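Side-chain contacts in putative mandelate racemase/muconate lactonizing enzyme (Bordetella bronchiseptica, PDB 3DDM), which is a putative member of the mandelate racemase/muconate lactonizing enzyme family, combining an enolase-type N-terminal domain with a TIM-barrel-like C-terminal domain: residues G148-G153 / W229-L234; P280-W285 / Q317-L322; A297-G302 / A324-L329. The protein carries 1 engineered substitution. All coordinates share one frame; numbering follows the deposited sequence.

Interaction 1 (G148-G153 / W229-L234); sequences GVYASG and WLEEPL
Tyr150 and Trp229 meet as a T-shaped aromatic pair, the six-membered half of the indole presenting its edge to the face of the phenol ring. The centroids lie 5.6 Å apart and the planes are turned 85° against each other, almost a right angle. On the indole the touching edge is CZ2 and CH2: Trp229 CH2 comes 3.9 Å from Tyr150 CE1, and Trp229 CZ2 lies 4.0 Å from Tyr150 CZ. Tyr150 OH sits at this edge too, near the indole plane and 3.8 Å from Trp229 CZ2. At the pyrrole edge, beside CD1, the backbone nitrogen of Glu231 lies in the indole plane. Both side chains leave their strands with CG set between the backbone nitrogen and the carbonyl carbon (chi1 71° for Tyr150), which sends each ring into the space between strands whose nearest CA atoms, of Tyr150 and Trp229, are still 12.8 Å apart. The strands 146-154 and 229-231 are not paired in the sheet, and the two rings bridge the interior of the barrel between them. Met203 of strand 202-205 touches both rings, while Cys306 packs on the indole.

The polar rim of the pair is held by Lys175, whose NZ is hydrogen-bonded to Tyr150 OH and forms a salt bridge with Glu231 OE1. Gln279 NE2 gives that same carboxylate oxygen a further hydrogen bond. From the indole comes a weak bond only, Trp229 NE1 to Glu231 OE1 at 3.4 Å. Across the contact there is no hydrogen bond: Tyr150 OH and Glu231 OE1 stay 4.2 Å apart, and Lys175 NZ bonds to both. The pair is thus apolar where Met203 and Cys306 pack against it and polar at the phenol oxygen, where Lys175 joins Tyr150 to Glu231.

Interaction 2 (P280-W285 / Q317-L322); sequences PDLAKW and QASAHL
Leu282, the residue that reaches across to Ala318, Ser319 and Leu322, stands in a turn closed on a doubly gripped carbonyl: Asp281 O accepts from Lys284 N at 2.7 Å and from Trp285 N at 3.0 Å. The Asp281 side chain tightens the same turn, its OD1 taking the backbone N-H of Ala283 at 3.1 Å on the anti side of the carboxylate, 18° out of its plane, which makes an Asx turn. With its backbone so fixed, Leu282 turns its side chain toward helix 313-325 and lays its two methyls against one side of the helix. CD2 lies 3.9 Å from Ala318 CB and near Ser319 OG. CD1 passes over the Ala318 carbonyl, 3.7 Å from Ala318 O, and ends against Leu322 CD2 at 4.1 Å. Leu322 meets it because its CG is anti to the backbone nitrogen (chi1 -177°), which carries the branch out from the helix toward the loop.

The loop follows strand 275-278 of the barrel and leads into helix 287-300, whose Phe288 and Cys291 also touch Leu282. Ile122 of helix 110-131 covers both Leu282 and Ala318, so the leucine sits where barrel helices meet a helix of the N-terminal domain. The chemistry is divided accordingly: polar bonds shape the turn within the loop, whereas dispersion contacts alone join it to the helix. Ser319 OG brings a hydroxyl to this apolar joint, but its hydrogen bond goes back to Gly315 O of its own helix, which satisfies it without a polar partner from the loop.

Interaction 3 (A297-G302 / A324-L329); sequences AVVAAG and AAVPGL
Val299 is the residue of 297-302 that carries the contact, its two methyls being divided between different parts of 324-329. CG1, anti to the backbone nitrogen (chi1 169°), is directed at Gly328 and Leu329; CG2, beside that nitrogen, faces Val326. The Val299 and Val326 side chains run past one another in opposite directions, with Val299 CG2 3.7 Å from Val326 CG1. Leu329 instead lies crosswise, about perpendicular to the valine, and packs its CG and CD1 on Val299 CG1, CD1 being 3.6 Å away. The same leucine methyl comes alongside the backbone, 3.9 Å from CD1 of Leu329 to Val299 O. Between these two side chains Gly328 offers bare backbone: its CA lies 3.8 Å from Val299 CG1, and at phi 114° a side chain would collide with the carbonyl oxygen of the preceding Pro327, so the position calls for glycine. The valine is thus held by apolar contacts, with buried Val326 on the inner side and exposed Leu329 on the solvent side, and no hydrogen bond joins the segments.

Past Ala300 the helix ends. Ala301 N still donates to Ala297 O at 2.9 Å, and Ala301 O accepts from Arg273, while Gly302, at positive phi, closes the helix as the C-prime residue of a Schellman motif: its N bonds Val299 O at 3.1 Å and Leu303 N bonds back to Val298 O. Val299 thus serves the contact through its side chain and the helix stop through its carbonyl.

The second segment leaves helix 313-325 after Ala325 and runs over the last turns of helix 287-300, where Val326 also touches Leu292 and Arg296. Strand 304-309 connects these two helices, and the loop holding Gly328 goes on to strand 334-338, placing the contact at the N-terminal end of the barrel strands.

The three contacts sample different layers of one barrel. Interaction 1 lies inside it. In interaction 2, under the N-terminal domain, loop 280-285 follows the C-terminal end of strand 275-278, the end at which the active site opens in enolase-superfamily barrels; interaction 3 lies at the other end, where helices 287-300 and 313-325 finish. Both use helix 313-325; helix 287-300 carries one segment of interaction 3 and packs on Leu282 of interaction 2. Their centres are about 15 Å apart. Interaction 1 is about 15 Å from interaction 2 and about 18 Å from interaction 3 between centres. Gln279, just before Pro280, reaches the Glu231 carboxylate and so links the first two.

Interaction 1 (G148-G153 / W229-L234)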
loop_
_atom_site.group_PDB
_atom_site.type_symbol
_atom_site.label_atom_id
_atom_site.label_comp_id
_atom_site.label_asym_id
_atom_site.label_seq_id
_atom_site.Cartn_x
_atom_site.Cartn_y
_atom_site.Cartn_z
ATOM N N GLY A 148 28.109 -9.027 15.317
ATOM C CA GLY A 148 28.519 -9.825 14.177
ATOM C C GLY A 148 27.732 -9.426 12.930
ATOM O O GLY A 148 26.670 -8.795 13.034
ATOM N N VAL A 149 28.251 -9.772 11.756
ATOM C CA VAL A 149 27.580 -9.455 10.499
ATOM C C VAL A 149 27.686 -10.625 9.527
ATOM O O VAL A 149 28.441 -11.581 9.764
ATOM C CB VAL A 149 28.194 -8.214 9.804
ATOM C CG1 VAL A 149 28.202 -7.042 10.743
ATOM C CG2 VAL A 149 29.601 -8.518 9.326
ATOM N N TYR A 150 26.914 -10.556 8.444
ATOM C CA TYR A 150 26.954 -11.586 7.412
ATOM C C TYR A 150 26.725 -10.950 6.048
ATOM O O TYR A 150 26.018 -9.954 5.926
ATOM C CB TYR A 150 25.927 -12.712 7.686
ATOM C CG TYR A 150 24.445 -12.389 7.508
ATOM C CD1 TYR A 150 23.667 -11.925 8.581
ATOM C CD2 TYR A 150 23.814 -12.576 6.268
ATOM C CE1 TYR A 150 22.297 -11.659 8.422
ATOM C CE2 TYR A 150 22.455 -12.313 6.097
ATOM C CZ TYR A 150 21.699 -11.856 7.175
ATOM O OH TYR A 150 20.352 -11.602 7.000
ATOM N N ALA A 151 27.372 -11.499 5.030
ATOM C CA ALA A 151 27.218 -10.998 3.673
ATOM C C ALA A 151 25.835 -11.484 3.278
ATOM O O ALA A 151 25.569 -12.691 3.261
ATOM C CB ALA A 151 28.289 -11.596 2.759
ATOM N N SER A 152 24.952 -10.546 2.968
ATOM C CA SER A 152 23.584 -10.898 2.634
ATOM C C SER A 152 23.218 -10.697 1.181
ATOM O O SER A 152 23.596 -9.705 0.572
ATOM C CB SER A 152 22.627 -10.086 3.513
ATOM O OG SER A 152 21.281 -10.409 3.243
ATOM N N GLY A 153 22.484 -11.657 0.629
ATOM C CA GLY A 153 22.017 -11.548 -0.741
ATOM C C GLY A 153 22.960 -11.835 -1.887
ATOM O O GLY A 153 22.976 -11.099 -2.870
ATOM N N TRP A 229 19.519 -20.960 8.983
ATOM C CA TRP A 229 18.101 -20.662 8.828
ATOM C C TRP A 229 17.695 -20.511 7.360
ATOM O O TRP A 229 18.518 -20.174 6.501
ATOM C CB TRP A 229 17.716 -19.404 9.621
ATOM C CG TRP A 229 18.068 -18.083 8.986
ATOM C CD1 TRP A 229 17.536 -17.544 7.842
ATOM C CD2 TRP A 229 18.972 -17.097 9.507
ATOM N NE1 TRP A 229 18.047 -16.283 7.625
ATOM C CE2 TRP A 229 18.929 -15.983 8.628
ATOM C CE3 TRP A 229 19.813 -17.044 10.632
ATOM C CZ2 TRP A 229 19.693 -14.834 8.840
ATOM C CZ3 TRP A 229 20.573 -15.899 10.843
ATOM C CH2 TRP A 229 20.507 -14.809 9.947
ATOM N N LEU A 230 16.422 -20.786 7.084
ATOM C CA LEU A 230 15.864 -20.683 5.740
ATOM C C LEU A 230 14.941 -19.463 5.791
ATOM O O LEU A 230 13.929 -19.464 6.497
ATOM C CB LEU A 230 15.068 -21.947 5.418
ATOM C CG LEU A 230 15.053 -22.460 3.981
ATOM C CD1 LEU A 230 14.144 -23.688 3.891
ATOM C CD2 LEU A 230 14.574 -21.359 3.054
ATOM N N GLU A 231 15.289 -18.420 5.047
ATOM C CA GLU A 231 14.502 -17.196 5.079
ATOM C C GLU A 231 13.375 -17.083 4.059
ATOM O O GLU A 231 13.552 -17.356 2.874
ATOM C CB GLU A 231 15.428 -15.995 4.948
ATOM C CG GLU A 231 14.777 -14.711 5.356
ATOM C CD GLU A 231 15.717 -13.543 5.250
ATOM O OE1 GLU A 231 16.793 -13.592 5.889
ATOM O OE2 GLU A 231 15.377 -12.579 4.528
ATOM N N GLU A 232 12.217 -16.664 4.557
ATOM C CA GLU A 232 11.007 -16.483 3.768
ATOM C C GLU A 232 10.738 -17.564 2.703
ATOM O O GLU A 232 10.541 -17.252 1.526
ATOM C CB GLU A 232 11.021 -15.096 3.109
ATOM C CG GLU A 232 11.084 -13.927 4.087
ATOM C CD GLU A 232 10.283 -12.719 3.607
ATOM O OE1 GLU A 232 9.343 -12.310 4.321
ATOM O OE2 GLU A 232 10.583 -12.180 2.519
ATOM N N PRO A 233 10.701 -18.846 3.110
ATOM C CA PRO A 233 10.451 -19.940 2.165
ATOM C C PRO A 233 9.051 -19.872 1.559
ATOM O O PRO A 233 8.824 -20.359 0.448
ATOM C CB PRO A 233 10.661 -21.188 3.021
ATOM C CG PRO A 233 10.150 -20.741 4.351
ATOM C CD PRO A 233 10.762 -19.358 4.490
ATOM N N LEU A 234 8.122 -19.268 2.296
ATOM C CA LEU A 234 6.741 -19.111 1.842
ATOM C C LEU A 234 6.374 -17.640 1.890
ATOM O O LEU A 234 7.052 -16.858 2.553
ATOM C CB LEU A 234 5.777 -19.840 2.771
ATOM C CG LEU A 234 5.902 -21.328 3.044
ATOM C CD1 LEU A 234 4.866 -21.685 4.097
ATOM C CD2 LEU A 234 5.703 -22.124 1.765
#

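Interaction 2 (P280-W285 / Q317-L322)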
loop_
_atom_site.group_PDB
_atom_site.type_symbol
_atom_site.label_atom_id
_atom_site.label_comp_id
_atom_site.label_asym_id
_atom_site.label_seq_id
_atom_site.Cartn_x
_atom_site.Cartn_y
_atom_site.Cartn_z
ATOM N N PRO A 280 12.761 -8.225 12.134
ATOM C CA PRO A 280 12.054 -6.983 11.808
ATOM C C PRO A 280 12.994 -5.931 11.186
ATOM O O PRO A 280 14.114 -5.713 11.675
ATOM C CB PRO A 280 11.484 -6.545 13.157
ATOM C CG PRO A 280 12.434 -7.165 14.167
ATOM C CD PRO A 280 12.682 -8.529 13.575
ATOM N N ASP A 281 12.537 -5.296 10.103
ATOM C CA ASP A 281 13.310 -4.263 9.405
ATOM C C ASP A 281 12.916 -2.916 10.012
ATOM O O ASP A 281 11.926 -2.310 9.607
ATOM C CB ASP A 281 12.978 -4.275 7.912
ATOM C CG ASP A 281 13.935 -3.442 7.097
ATOM O OD1 ASP A 281 14.370 -2.382 7.589
ATOM O OD2 ASP A 281 14.247 -3.843 5.955
ATOM N N LEU A 282 13.704 -2.441 10.971
ATOM C CA LEU A 282 13.377 -1.199 11.659
ATOM C C LEU A 282 13.149 0.012 10.755
ATOM O O LEU A 282 12.504 0.967 11.174
ATOM C CB LEU A 282 14.417 -0.911 12.752
ATOM C CG LEU A 282 15.385 0.255 12.629
ATOM C CD1 LEU A 282 16.122 0.416 13.932
ATOM C CD2 LEU A 282 16.350 0.001 11.497
ATOM N N ALA A 283 13.643 -0.034 9.519
ATOM C CA ALA A 283 13.425 1.082 8.581
ATOM C C ALA A 283 12.135 0.864 7.766
ATOM O O ALA A 283 11.643 1.772 7.088
ATOM C CB ALA A 283 14.613 1.234 7.644
ATOM N N LYS A 284 11.593 -0.348 7.844
ATOM C CA LYS A 284 10.371 -0.680 7.131
ATOM C C LYS A 284 9.183 -0.461 8.058
ATOM O O LYS A 284 8.155 0.076 7.641
ATOM C CB LYS A 284 10.413 -2.132 6.667
ATOM C CG LYS A 284 10.168 -2.315 5.180
ATOM C CD LYS A 284 10.308 -3.774 4.769
ATOM C CE LYS A 284 9.643 -4.029 3.441
ATOM N NZ LYS A 284 9.498 -5.480 3.157
ATOM N N TRP A 285 9.327 -0.874 9.319
ATOM C CA TRP A 285 8.254 -0.700 10.297
ATOM C C TRP A 285 8.682 -0.432 11.750
ATOM O O TRP A 285 9.693 -0.948 12.239
ATOM C CB TRP A 285 7.306 -1.911 10.302
ATOM C CG TRP A 285 6.265 -1.767 11.372
ATOM C CD1 TRP A 285 5.111 -1.032 11.301
ATOM C CD2 TRP A 285 6.362 -2.227 12.734
ATOM N NE1 TRP A 285 4.487 -1.000 12.535
ATOM C CE2 TRP A 285 5.232 -1.723 13.429
ATOM C CE3 TRP A 285 7.297 -3.009 13.434
ATOM C CZ2 TRP A 285 5.012 -1.977 14.791
ATOM C CZ3 TRP A 285 7.079 -3.262 14.789
ATOM C CH2 TRP A 285 5.939 -2.745 15.452
ATOM N N GLN A 317 23.199 1.535 9.805
ATOM C CA GLN A 317 23.776 1.943 11.080
ATOM C C GLN A 317 22.695 1.831 12.155
ATOM O O GLN A 317 22.958 1.357 13.265
ATOM C CB GLN A 317 24.315 3.383 11.003
ATOM C CG GLN A 317 25.600 3.558 10.146
ATOM C CD GLN A 317 26.904 3.254 10.906
ATOM O OE1 GLN A 317 27.831 2.642 10.360
ATOM N NE2 GLN A 317 26.982 3.703 12.158
ATOM N N ALA A 318 21.473 2.242 11.817
ATOM C CA ALA A 318 20.359 2.177 12.758
ATOM C C ALA A 318 20.122 0.742 13.211
ATOM O O ALA A 318 19.812 0.496 14.379
ATOM C CB ALA A 318 19.094 2.734 12.121
ATOM N N SER A 319 20.272 -0.201 12.285
ATOM C CA SER A 319 20.078 -1.616 12.597
ATOM C C SER A 319 21.202 -2.167 13.461
ATOM O O SER A 319 20.964 -2.987 14.353
ATOM C CB SER A 319 19.976 -2.434 11.311
ATOM O OG SER A 319 18.899 -1.961 10.522
ATOM N N ALA A 320 22.427 -1.720 13.198
ATOM C CA ALA A 320 23.573 -2.180 13.974
ATOM C C ALA A 320 23.383 -1.760 15.435
ATOM O O ALA A 320 23.670 -2.520 16.362
ATOM C CB ALA A 320 24.857 -1.591 13.414
ATOM N N HIS A 321 22.880 -0.551 15.640
ATOM C CA HIS A 321 22.665 -0.087 16.994
ATOM C C HIS A 321 21.610 -0.894 17.726
ATOM O O HIS A 321 21.793 -1.245 18.898
ATOM C CB HIS A 321 22.304 1.384 16.977
ATOM C CG HIS A 321 23.492 2.268 16.799
ATOM N ND1 HIS A 321 24.286 2.660 17.855
ATOM C CD2 HIS A 321 24.078 2.759 15.682
ATOM C CE1 HIS A 321 25.312 3.352 17.394
ATOM N NE2 HIS A 321 25.210 3.426 16.079
ATOM N N LEU A 322 20.511 -1.204 17.042
ATOM C CA LEU A 322 19.468 -1.980 17.680
ATOM C C LEU A 322 20.003 -3.355 18.064
ATOM O O LEU A 322 19.803 -3.799 19.188
ATOM C CB LEU A 322 18.246 -2.115 16.768
ATOM C CG LEU A 322 17.078 -2.866 17.426
ATOM C CD1 LEU A 322 16.893 -2.376 18.855
ATOM C CD2 LEU A 322 15.823 -2.661 16.636
#

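Interaction 3 (A297-G302 / A324-L329)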
loop_
_atom_site.group_PDB
_atom_site.type_symbol
_atom_site.label_atom_id
_atom_site.label_comp_id
_atom_site.label_asym_id
_atom_site.label_seq_id
_atom_site.Cartn_x
_atom_site.Cartn_y
_atom_site.Cartn_z
ATOM N N ALA A 297 11.521 -8.985 23.027
ATOM C CA ALA A 297 10.556 -10.058 23.218
ATOM C C ALA A 297 11.028 -11.336 22.532
ATOM O O ALA A 297 10.934 -12.423 23.101
ATOM C CB ALA A 297 9.204 -9.642 22.669
ATOM N N VAL A 298 11.534 -11.205 21.311
ATOM C CA VAL A 298 12.014 -12.364 20.561
ATOM C C VAL A 298 13.162 -13.074 21.280
ATOM O O VAL A 298 13.161 -14.301 21.412
ATOM C CB VAL A 298 12.490 -11.955 19.134
ATOM C CG1 VAL A 298 13.316 -13.081 18.509
ATOM C CG2 VAL A 298 11.282 -11.628 18.253
ATOM N N VAL A 299 14.140 -12.303 21.744
ATOM C CA VAL A 299 15.289 -12.879 22.430
ATOM C C VAL A 299 14.894 -13.501 23.770
ATOM O O VAL A 299 15.390 -14.571 24.136
ATOM C CB VAL A 299 16.393 -11.827 22.641
ATOM C CG1 VAL A 299 17.455 -12.364 23.580
ATOM C CG2 VAL A 299 17.018 -11.472 21.295
ATOM N N ALA A 300 13.995 -12.843 24.494
ATOM C CA ALA A 300 13.531 -13.370 25.775
ATOM C C ALA A 300 12.747 -14.675 25.567
ATOM O O ALA A 300 12.762 -15.564 26.418
ATOM C CB ALA A 300 12.652 -12.333 26.485
ATOM N N ALA A 301 12.066 -14.791 24.433
ATOM C CA ALA A 301 11.285 -15.987 24.144
ATOM C C ALA A 301 12.149 -17.150 23.678
ATOM O O ALA A 301 11.627 -18.170 23.224
ATOM C CB ALA A 301 10.231 -15.674 23.100
ATOM N N GLY A 302 13.468 -16.998 23.774
ATOM C CA GLY A 302 14.353 -18.067 23.355
ATOM C C GLY A 302 14.550 -18.195 21.857
ATOM O O GLY A 302 14.952 -19.248 21.369
ATOM N N ALA A 324 22.955 -4.205 18.758
ATOM C CA ALA A 324 23.904 -4.084 19.857
ATOM C C ALA A 324 23.120 -3.963 21.165
ATOM O O ALA A 324 23.512 -4.519 22.192
ATOM C CB ALA A 324 24.809 -2.861 19.650
ATOM N N ALA A 325 22.001 -3.245 21.113
ATOM C CA ALA A 325 21.163 -3.067 22.290
ATOM C C ALA A 325 20.438 -4.364 22.668
ATOM O O ALA A 325 20.083 -4.561 23.827
ATOM C CB ALA A 325 20.154 -1.937 22.051
ATOM N N VAL A 326 20.221 -5.243 21.691
ATOM C CA VAL A 326 19.548 -6.525 21.925
ATOM C C VAL A 326 20.448 -7.620 21.366
ATOM O O VAL A 326 20.123 -8.284 20.374
ATOM C CB VAL A 326 18.179 -6.590 21.222
ATOM C CG1 VAL A 326 17.451 -7.858 21.636
ATOM C CG2 VAL A 326 17.353 -5.365 21.575
ATOM N N PRO A 327 21.591 -7.835 22.030
ATOM C CA PRO A 327 22.654 -8.799 21.731
ATOM C C PRO A 327 22.250 -10.246 21.463
ATOM O O PRO A 327 22.757 -10.880 20.528
ATOM C CB PRO A 327 23.571 -8.679 22.950
ATOM C CG PRO A 327 22.613 -8.373 24.045
ATOM C CD PRO A 327 21.741 -7.324 23.406
ATOM N N GLY A 328 21.350 -10.770 22.287
ATOM C CA GLY A 328 20.944 -12.149 22.116
ATOM C C GLY A 328 21.415 -12.949 23.315
ATOM O O GLY A 328 22.401 -12.592 23.959
ATOM N N LEU A 329 20.705 -14.030 23.619
ATOM C CA LEU A 329 21.039 -14.872 24.759
ATOM C C LEU A 329 21.302 -16.276 24.241
ATOM O O LEU A 329 22.411 -16.804 24.354
ATOM C CB LEU A 329 19.867 -14.884 25.746
ATOM C CG LEU A 329 19.257 -13.507 26.072
ATOM C CD1 LEU A 329 18.007 -13.695 26.923
ATOM C CD2 LEU A 329 20.282 -12.614 26.780
#